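Local coordinates for tannase (Lactobacillus plantarum, PDB 3WA7), which hydrolyses the galloyl ester bonds of tannins, as a bacterial tannase of the alpha/beta-hydrolase fold, at residues I32-H37 and A41-N46; D135-I140 and A179-A184. All blocks are in the same frame, centred on the assembly; numbering follows the deposited sequence.

Interaction 1. Residues I32-H37 and A41-N46; sequences IQYVQH and AIQVLN
The ring of Tyr34 lies across the backbone of the opposite segment just where Gln43 makes an inverse gamma turn, with the carbonyl O of Gln43 over one of its faces. Tyr34 CE2 comes 3.4 Å from Val44 N, and the side-chain amide of Gln43 is turned 82° from the ring. A chi1 of 58° sets CG of Tyr34 between the backbone N and the carbonyl carbon, which brings the ring against Gln43 and Val44. A tyrosine suits this place because its flat ring takes Gln43 O over a face and Val44 O and Leu45 N at its edge, while its OH bonds to the carbonyl O of Gly112.

Beyond the turn, Ile32 and Leu45 form one antiparallel hydrogen-bonded pair: Ile32 N to Leu45 O at 3.0 Å is nearly straight (168°), and Leu45 N to Ile32 O at 2.9 Å is more bent. Leu45 spreads its branches, CD1 to Ile32 CB (3.9 Å) and CD2 to Tyr34 CB (3.7 Å), so one side chain meets both residues.

The pair belongs to the hairpin of strands 22-33 and 44-50. Helix 131-145 packs on Ile32 and Tyr34, and strand 107-111, next in the sheet, meets Leu45.

Interaction 2. Residues D135-I140 and A179-A184; sequences DMKAAI and AYFEPA
Lys137 and Phe181 meet at about a right angle, the end of the lysine's aliphatic chain, at CE, resting over one face of the phenyl ring. CE makes the closest approach, lying 3.9 Å from the ring centroid and 20° off the ring normal, a CH-pi contact displaced toward the rim. Lys137 CE is 3.7 Å from Phe181 CD1, while Lys137 CD lies nearer the root of the ring, 4.0 Å from Phe181 CG. The neighbouring ammonium group would polarise the C-H bonds of CE, which probably favours its resting on a pi face.

From the helix the lysine runs out extended through chi2 and chi3, then the bend at chi4 (-67°) carries NZ away from the ring. There NZ forms a salt bridge with Asp195 and a hydrogen bond with the carbonyl O of Ser175, so the buried charge has polar partners. Lysine thus suits a place that needs both a greasy stem and a charged end. The opposite face of Phe181 is covered by CD2 of the adjacent Tyr180, 3.7 Å above the plane.

The contact joins helix 131-145 to the 3-10 turn that leads into helix 182-188. Ile133 and Val134 of the first helix also touch Phe181, the selenomethionine at position 136 (a label) and Ile140 pack on Met71 of strand 69-72, and Tyr180 leans on helix 388-393.

How the interactions relate
Both interactions are largely buried and share helix 131-145: interaction 1 packs against it from the hairpin, while interaction 2 ties it to the start of helix 182-188. They meet directly, because Gln43 NE2 probably donates a hydrogen bond to Asp135 OD1 (2.7 Å) and Val35 CG1 packs on Ala138 CB (3.6 Å). Interaction 1, though some of its residues reach the surface, is a strand pairing secured by backbone hydrogen bonds and supplemented by apolar and aromatic packing. Interaction 2 has no hydrogen bond between its segments, just one side-chain pair spanning well-separated backbones. The difference follows their places, at a sheet hairpin and between a helix that packs on the sheet and the 3-10 turn before helix 182-188.

Interaction 1. Residues I32-H37 and A41-N46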
ATOM      1  N   ILE A  32       1.446   8.611 -22.005  1.00  9.71           N
ATOM      2  CA  ILE A  32       2.384   9.715 -21.959  1.00  9.61           C
ATOM      3  C   ILE A  32       3.672   9.258 -21.278  1.00 10.32           C
ATOM      4  O   ILE A  32       3.660   8.855 -20.118  1.00  9.70           O
ATOM      5  CB  ILE A  32       1.797  10.901 -21.158  1.00  8.90           C
ATOM      6  CG1 ILE A  32       0.537  11.425 -21.854  1.00 10.13           C
ATOM      7  CG2 ILE A  32       2.841  12.000 -21.014  1.00  8.66           C
ATOM      8  CD1 ILE A  32      -0.230  12.447 -21.039  1.00 11.18           C
ATOM      9  N   GLN A  33       4.777   9.308 -22.010  1.00 11.21           N
ATOM     10  CA  GLN A  33       6.073   8.930 -21.459  1.00 11.94           C
ATOM     11  C   GLN A  33       6.392  10.000 -20.416  1.00 11.69           C
ATOM     12  O   GLN A  33       6.437  11.185 -20.745  1.00 12.53           O
ATOM     13  CB  GLN A  33       7.111   8.938 -22.583  1.00 14.25           C
ATOM     14  CG  GLN A  33       8.519   8.571 -22.176  1.00 18.09           C
ATOM     15  CD  GLN A  33       9.457   8.552 -23.366  1.00 20.79           C
ATOM     16  OE1 GLN A  33       9.217   7.843 -24.346  1.00 22.56           O
ATOM     17  NE2 GLN A  33      10.530   9.331 -23.291  1.00 20.12           N
ATOM     18  N   TYR A  34       6.610   9.604 -19.163  1.00 10.83           N
ATOM     19  CA  TYR A  34       6.878  10.600 -18.131  1.00  9.60           C
ATOM     20  C   TYR A  34       8.340  10.824 -17.746  1.00 10.39           C
ATOM     21  O   TYR A  34       8.632  11.616 -16.848  1.00  9.38           O
ATOM     22  CB  TYR A  34       6.009  10.332 -16.890  1.00  8.70           C
ATOM     23  CG  TYR A  34       6.168   8.972 -16.254  1.00  7.82           C
ATOM     24  CD1 TYR A  34       7.267   8.679 -15.451  1.00  8.28           C
ATOM     25  CD2 TYR A  34       5.201   7.982 -16.438  1.00  6.76           C
ATOM     26  CE1 TYR A  34       7.402   7.431 -14.840  1.00  9.86           C
ATOM     27  CE2 TYR A  34       5.324   6.734 -15.833  1.00  7.92           C
ATOM     28  CZ  TYR A  34       6.425   6.464 -15.036  1.00  7.74           C
ATOM     29  OH  TYR A  34       6.552   5.232 -14.432  1.00 10.24           O
ATOM     30  N   VAL A  35       9.250  10.123 -18.421  1.00  8.97           N
ATOM     31  CA  VAL A  35      10.687  10.310 -18.208  1.00 10.46           C
ATOM     32  C   VAL A  35      11.320  10.377 -19.596  1.00 12.08           C
ATOM     33  O   VAL A  35      10.778   9.824 -20.556  1.00 11.42           O
ATOM     34  CB  VAL A  35      11.354   9.153 -17.403  1.00 10.56           C
ATOM     35  CG1 VAL A  35      10.812   9.128 -15.980  1.00 10.80           C
ATOM     36  CG2 VAL A  35      11.133   7.824 -18.097  1.00 10.57           C
ATOM     37  N   GLN A  36      12.455  11.061 -19.705  1.00 13.83           N
ATOM     38  CA  GLN A  36      13.138  11.203 -20.988  1.00 15.66           C
ATOM     39  C   GLN A  36      13.820   9.926 -21.461  1.00 16.05           C
ATOM     40  O   GLN A  36      13.902   9.665 -22.665  1.00 16.60           O
ATOM     41  CB  GLN A  36      14.183  12.317 -20.913  1.00 17.85           C
ATOM     42  CG  GLN A  36      13.613  13.694 -20.656  1.00 23.35           C
ATOM     43  CD  GLN A  36      14.683  14.766 -20.666  1.00 27.74           C
ATOM     44  OE1 GLN A  36      15.384  14.950 -21.662  1.00 30.17           O
ATOM     45  NE2 GLN A  36      14.816  15.479 -19.554  1.00 30.54           N
ATOM     46  N   HIS A  37      14.313   9.128 -20.519  1.00 15.07           N
ATOM     47  CA  HIS A  37      15.003   7.896 -20.873  1.00 15.22           C
ATOM     48  C   HIS A  37      14.407   6.667 -20.193  1.00 15.23           C
ATOM     49  O   HIS A  37      15.019   6.079 -19.298  1.00 14.74           O
ATOM     50  CB  HIS A  37      16.488   8.023 -20.521  1.00 16.59           C
ATOM     51  CG  HIS A  37      17.100   9.313 -20.973  1.00 18.17           C
ATOM     52  ND1 HIS A  37      17.536  10.280 -20.091  1.00 19.08           N
ATOM     53  CD2 HIS A  37      17.314   9.812 -22.214  1.00 17.49           C
ATOM     54  CE1 HIS A  37      17.991  11.319 -20.770  1.00 18.45           C
ATOM     55  NE2 HIS A  37      17.867  11.060 -22.060  1.00 18.35           N
ATOM     56  N   ALA A  41       8.475  -0.303 -21.295  1.00 12.47           N
ATOM     57  CA  ALA A  41       7.266   0.219 -21.926  1.00 12.95           C
ATOM     58  C   ALA A  41       6.184   0.634 -20.936  1.00 12.18           C
ATOM     59  O   ALA A  41       5.389   1.527 -21.218  1.00 13.23           O
ATOM     60  CB  ALA A  41       6.705  -0.814 -22.901  1.00 13.41           C
ATOM     61  N   ILE A  42       6.162  -0.007 -19.773  1.00 12.05           N
ATOM     62  CA  ILE A  42       5.154   0.292 -18.763  1.00 11.33           C
ATOM     63  C   ILE A  42       5.275   1.705 -18.189  1.00 10.57           C
ATOM     64  O   ILE A  42       4.334   2.211 -17.573  1.00 11.34           O
ATOM     65  CB  ILE A  42       5.222  -0.738 -17.608  1.00 10.24           C
ATOM     66  CG1 ILE A  42       3.937  -0.676 -16.779  1.00 11.92           C
ATOM     67  CG2 ILE A  42       6.447  -0.469 -16.735  1.00 10.72           C
ATOM     68  CD1 ILE A  42       3.822  -1.781 -15.744  1.00  9.93           C
ATOM     69  N   GLN A  43       6.421   2.348 -18.408  1.00  9.46           N
ATOM     70  CA  GLN A  43       6.657   3.692 -17.889  1.00  8.42           C
ATOM     71  C   GLN A  43       5.958   4.817 -18.653  1.00  9.44           C
ATOM     72  O   GLN A  43       6.603   5.659 -19.283  1.00  9.63           O
ATOM     73  CB  GLN A  43       8.163   3.976 -17.813  1.00  9.80           C
ATOM     74  CG  GLN A  43       8.904   3.111 -16.800  1.00 10.41           C
ATOM     75  CD  GLN A  43      10.394   3.387 -16.782  1.00 11.31           C
ATOM     76  OE1 GLN A  43      11.089   3.165 -17.774  1.00 13.65           O
ATOM     77  NE2 GLN A  43      10.891   3.881 -15.654  1.00 10.05           N
ATOM     78  N   VAL A  44       4.631   4.816 -18.588  1.00  9.43           N
ATOM     79  CA  VAL A  44       3.809   5.839 -19.220  1.00  8.71           C
ATOM     80  C   VAL A  44       2.682   6.126 -18.242  1.00  7.83           C
ATOM     81  O   VAL A  44       2.446   5.347 -17.316  1.00  6.83           O
ATOM     82  CB  VAL A  44       3.194   5.369 -20.566  1.00  9.84           C
ATOM     83  CG1 VAL A  44       4.295   5.140 -21.591  1.00 11.03           C
ATOM     84  CG2 VAL A  44       2.367   4.104 -20.362  1.00  9.37           C
ATOM     85  N   LEU A  45       2.002   7.249 -18.419  1.00  7.71           N
ATOM     86  CA  LEU A  45       0.895   7.579 -17.534  1.00  7.69           C
ATOM     87  C   LEU A  45      -0.300   8.064 -18.337  1.00  7.56           C
ATOM     88  O   LEU A  45      -0.160   8.471 -19.496  1.00  6.86           O
ATOM     89  CB  LEU A  45       1.328   8.630 -16.494  1.00  8.49           C
ATOM     90  CG  LEU A  45       1.884   9.998 -16.911  1.00  8.73           C
ATOM     91  CD1 LEU A  45       0.763  10.893 -17.417  1.00  9.48           C
ATOM     92  CD2 LEU A  45       2.557  10.655 -15.713  1.00  9.16           C
ATOM     93  N   ASN A  46      -1.478   7.975 -17.726  1.00  7.13           N
ATOM     94  CA  ASN A  46      -2.718   8.411 -18.349  1.00  8.02           C
ATOM     95  C   ASN A  46      -3.311   9.532 -17.509  1.00  7.87           C
ATOM     96  O   ASN A  46      -3.250   9.495 -16.279  1.00  9.09           O
ATOM     97  CB  ASN A  46      -3.735   7.268 -18.427  1.00  7.77           C
ATOM     98  CG  ASN A  46      -3.261   6.113 -19.278  1.00  9.07           C
ATOM     99  OD1 ASN A  46      -2.507   6.294 -20.234  1.00  9.35           O
ATOM    100  ND2 ASN A  46      -3.727   4.911 -18.951  1.00  8.58           N
TER

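Interaction 2. Residues D135-I140 and A179-A184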
ATOM      1  N   ASP A 135       9.681   5.152  -9.996  1.00  4.30           N
ATOM      2  CA  ASP A 135       8.678   5.438 -11.023  1.00  6.18           C
ATOM      3  C   ASP A 135       7.531   6.281 -10.475  1.00  5.68           C
ATOM      4  O   ASP A 135       7.051   7.189 -11.147  1.00  5.63           O
ATOM      5  CB  ASP A 135       8.111   4.149 -11.624  1.00  7.42           C
ATOM      6  CG  ASP A 135       9.038   3.525 -12.652  1.00  8.56           C
ATOM      7  OD1 ASP A 135      10.006   4.193 -13.078  1.00  8.17           O
ATOM      8  OD2 ASP A 135       8.790   2.367 -13.044  1.00  7.01           O
HETATM    9  N   MSE A 136       7.084   5.977  -9.259  1.00  5.69           N
HETATM   10  CA  MSE A 136       5.999   6.749  -8.662  1.00  5.03           C
HETATM   11  C   MSE A 136       6.447   8.203  -8.514  1.00  4.20           C
HETATM   12  O   MSE A 136       5.688   9.132  -8.796  1.00  3.83           O
HETATM   13  CB  MSE A 136       5.623   6.174  -7.293  1.00  6.42           C
HETATM   14  CG  MSE A 136       4.348   6.763  -6.699  1.00  7.23           C
HETATM   15 SE   MSE A 136       2.761   6.314  -7.724  1.00 15.29          SE
HETATM   16  CE  MSE A 136       2.464   8.015  -8.604  1.00  8.00           C
ATOM     17  N   LYS A 137       7.691   8.398  -8.092  1.00  4.82           N
ATOM     18  CA  LYS A 137       8.227   9.743  -7.915  1.00  5.11           C
ATOM     19  C   LYS A 137       8.397  10.458  -9.251  1.00  5.61           C
ATOM     20  O   LYS A 137       8.137  11.659  -9.355  1.00  5.73           O
ATOM     21  CB  LYS A 137       9.569   9.689  -7.174  1.00  4.66           C
ATOM     22  CG  LYS A 137       9.444   9.432  -5.674  1.00  3.95           C
ATOM     23  CD  LYS A 137      10.797   9.098  -5.043  1.00  3.82           C
ATOM     24  CE  LYS A 137      10.694   9.007  -3.521  1.00  5.54           C
ATOM     25  NZ  LYS A 137      10.388  10.334  -2.915  1.00  6.90           N
ATOM     26  N   ALA A 138       8.841   9.727 -10.271  1.00  5.18           N
ATOM     27  CA  ALA A 138       9.021  10.323 -11.591  1.00  5.48           C
ATOM     28  C   ALA A 138       7.672  10.807 -12.110  1.00  5.57           C
ATOM     29  O   ALA A 138       7.575  11.881 -12.705  1.00  7.12           O
ATOM     30  CB  ALA A 138       9.618   9.307 -12.560  1.00  5.75           C
ATOM     31  N   ALA A 139       6.632  10.009 -11.885  1.00  5.23           N
ATOM     32  CA  ALA A 139       5.291  10.376 -12.330  1.00  5.24           C
ATOM     33  C   ALA A 139       4.819  11.622 -11.587  1.00  5.12           C
ATOM     34  O   ALA A 139       4.214  12.514 -12.178  1.00  5.95           O
ATOM     35  CB  ALA A 139       4.322   9.223 -12.096  1.00  6.69           C
ATOM     36  N   ILE A 140       5.090  11.680 -10.287  1.00  4.60           N
ATOM     37  CA  ILE A 140       4.710  12.841  -9.495  1.00  4.40           C
ATOM     38  C   ILE A 140       5.464  14.074  -9.999  1.00  6.49           C
ATOM     39  O   ILE A 140       4.883  15.149 -10.135  1.00  8.83           O
ATOM     40  CB  ILE A 140       5.020  12.623  -8.002  1.00  3.97           C
ATOM     41  CG1 ILE A 140       4.147  11.485  -7.470  1.00  3.53           C
ATOM     42  CG2 ILE A 140       4.785  13.920  -7.215  1.00  4.71           C
ATOM     43  CD1 ILE A 140       4.526  11.010  -6.067  1.00  4.85           C
ATOM     44  N   ALA A 179      16.992  12.690  -1.145  1.00 12.02           N
ATOM     45  CA  ALA A 179      18.136  12.664  -2.051  1.00 11.73           C
ATOM     46  C   ALA A 179      18.547  11.251  -2.459  1.00 11.36           C
ATOM     47  O   ALA A 179      19.227  11.066  -3.466  1.00 10.65           O
ATOM     48  CB  ALA A 179      19.320  13.386  -1.410  1.00 13.75           C
ATOM     49  N   TYR A 180      18.135  10.253  -1.684  1.00 10.82           N
ATOM     50  CA  TYR A 180      18.494   8.873  -1.991  1.00 10.99           C
ATOM     51  C   TYR A 180      18.090   8.447  -3.402  1.00 10.92           C
ATOM     52  O   TYR A 180      18.795   7.676  -4.052  1.00 10.64           O
ATOM     53  CB  TYR A 180      17.841   7.915  -0.990  1.00 12.08           C
ATOM     54  CG  TYR A 180      18.200   6.467  -1.233  1.00 12.35           C
ATOM     55  CD1 TYR A 180      19.387   5.930  -0.734  1.00 14.02           C
ATOM     56  CD2 TYR A 180      17.376   5.644  -2.000  1.00 12.23           C
ATOM     57  CE1 TYR A 180      19.744   4.608  -0.995  1.00 14.07           C
ATOM     58  CE2 TYR A 180      17.724   4.323  -2.268  1.00 12.80           C
ATOM     59  CZ  TYR A 180      18.909   3.811  -1.763  1.00 14.45           C
ATOM     60  OH  TYR A 180      19.264   2.511  -2.039  1.00 14.84           O
ATOM     61  N   PHE A 181      16.958   8.961  -3.872  1.00  9.39           N
ATOM     62  CA  PHE A 181      16.439   8.593  -5.183  1.00  9.35           C
ATOM     63  C   PHE A 181      16.856   9.500  -6.331  1.00 10.07           C
ATOM     64  O   PHE A 181      16.511   9.240  -7.483  1.00  9.33           O
ATOM     65  CB  PHE A 181      14.909   8.531  -5.121  1.00  8.39           C
ATOM     66  CG  PHE A 181      14.387   7.716  -3.970  1.00  7.56           C
ATOM     67  CD1 PHE A 181      14.204   8.294  -2.717  1.00  7.77           C
ATOM     68  CD2 PHE A 181      14.121   6.362  -4.130  1.00  7.75           C
ATOM     69  CE1 PHE A 181      13.762   7.531  -1.636  1.00  7.93           C
ATOM     70  CE2 PHE A 181      13.681   5.589  -3.056  1.00  9.22           C
ATOM     71  CZ  PHE A 181      13.500   6.176  -1.806  1.00  8.56           C
ATOM     72  N   GLU A 182      17.609  10.551  -6.027  1.00 12.11           N
ATOM     73  CA  GLU A 182      18.022  11.485  -7.063  1.00 12.58           C
ATOM     74  C   GLU A 182      18.856  10.843  -8.174  1.00 11.66           C
ATOM     75  O   GLU A 182      18.616  11.097  -9.353  1.00 11.66           O
ATOM     76  CB  GLU A 182      18.775  12.665  -6.440  1.00 12.92           C
ATOM     77  CG  GLU A 182      18.681  13.948  -7.255  1.00 17.61           C
ATOM     78  CD  GLU A 182      17.239  14.374  -7.512  1.00 19.60           C
ATOM     79  OE1 GLU A 182      16.455  14.455  -6.541  1.00 23.36           O
ATOM     80  OE2 GLU A 182      16.890  14.635  -8.682  1.00 22.79           O
ATOM     81  N   PRO A 183      19.849  10.009  -7.821  1.00 11.60           N
ATOM     82  CA  PRO A 183      20.649   9.388  -8.881  1.00 12.03           C
ATOM     83  C   PRO A 183      19.803   8.612  -9.895  1.00 11.61           C
ATOM     84  O   PRO A 183      20.008   8.729 -11.107  1.00 12.12           O
ATOM     85  CB  PRO A 183      21.602   8.486  -8.101  1.00 12.20           C
ATOM     86  CG  PRO A 183      21.844   9.279  -6.859  1.00 11.56           C
ATOM     87  CD  PRO A 183      20.441   9.742  -6.498  1.00 12.01           C
ATOM     88  N   ALA A 184      18.853   7.823  -9.400  1.00 10.96           N
ATOM     89  CA  ALA A 184      17.983   7.034 -10.268  1.00 10.51           C
ATOM     90  C   ALA A 184      17.101   7.927 -11.140  1.00 11.66           C
ATOM     91  O   ALA A 184      16.926   7.674 -12.334  1.00 12.56           O
ATOM     92  CB  ALA A 184      17.113   6.100  -9.425  1.00 11.74           C
TER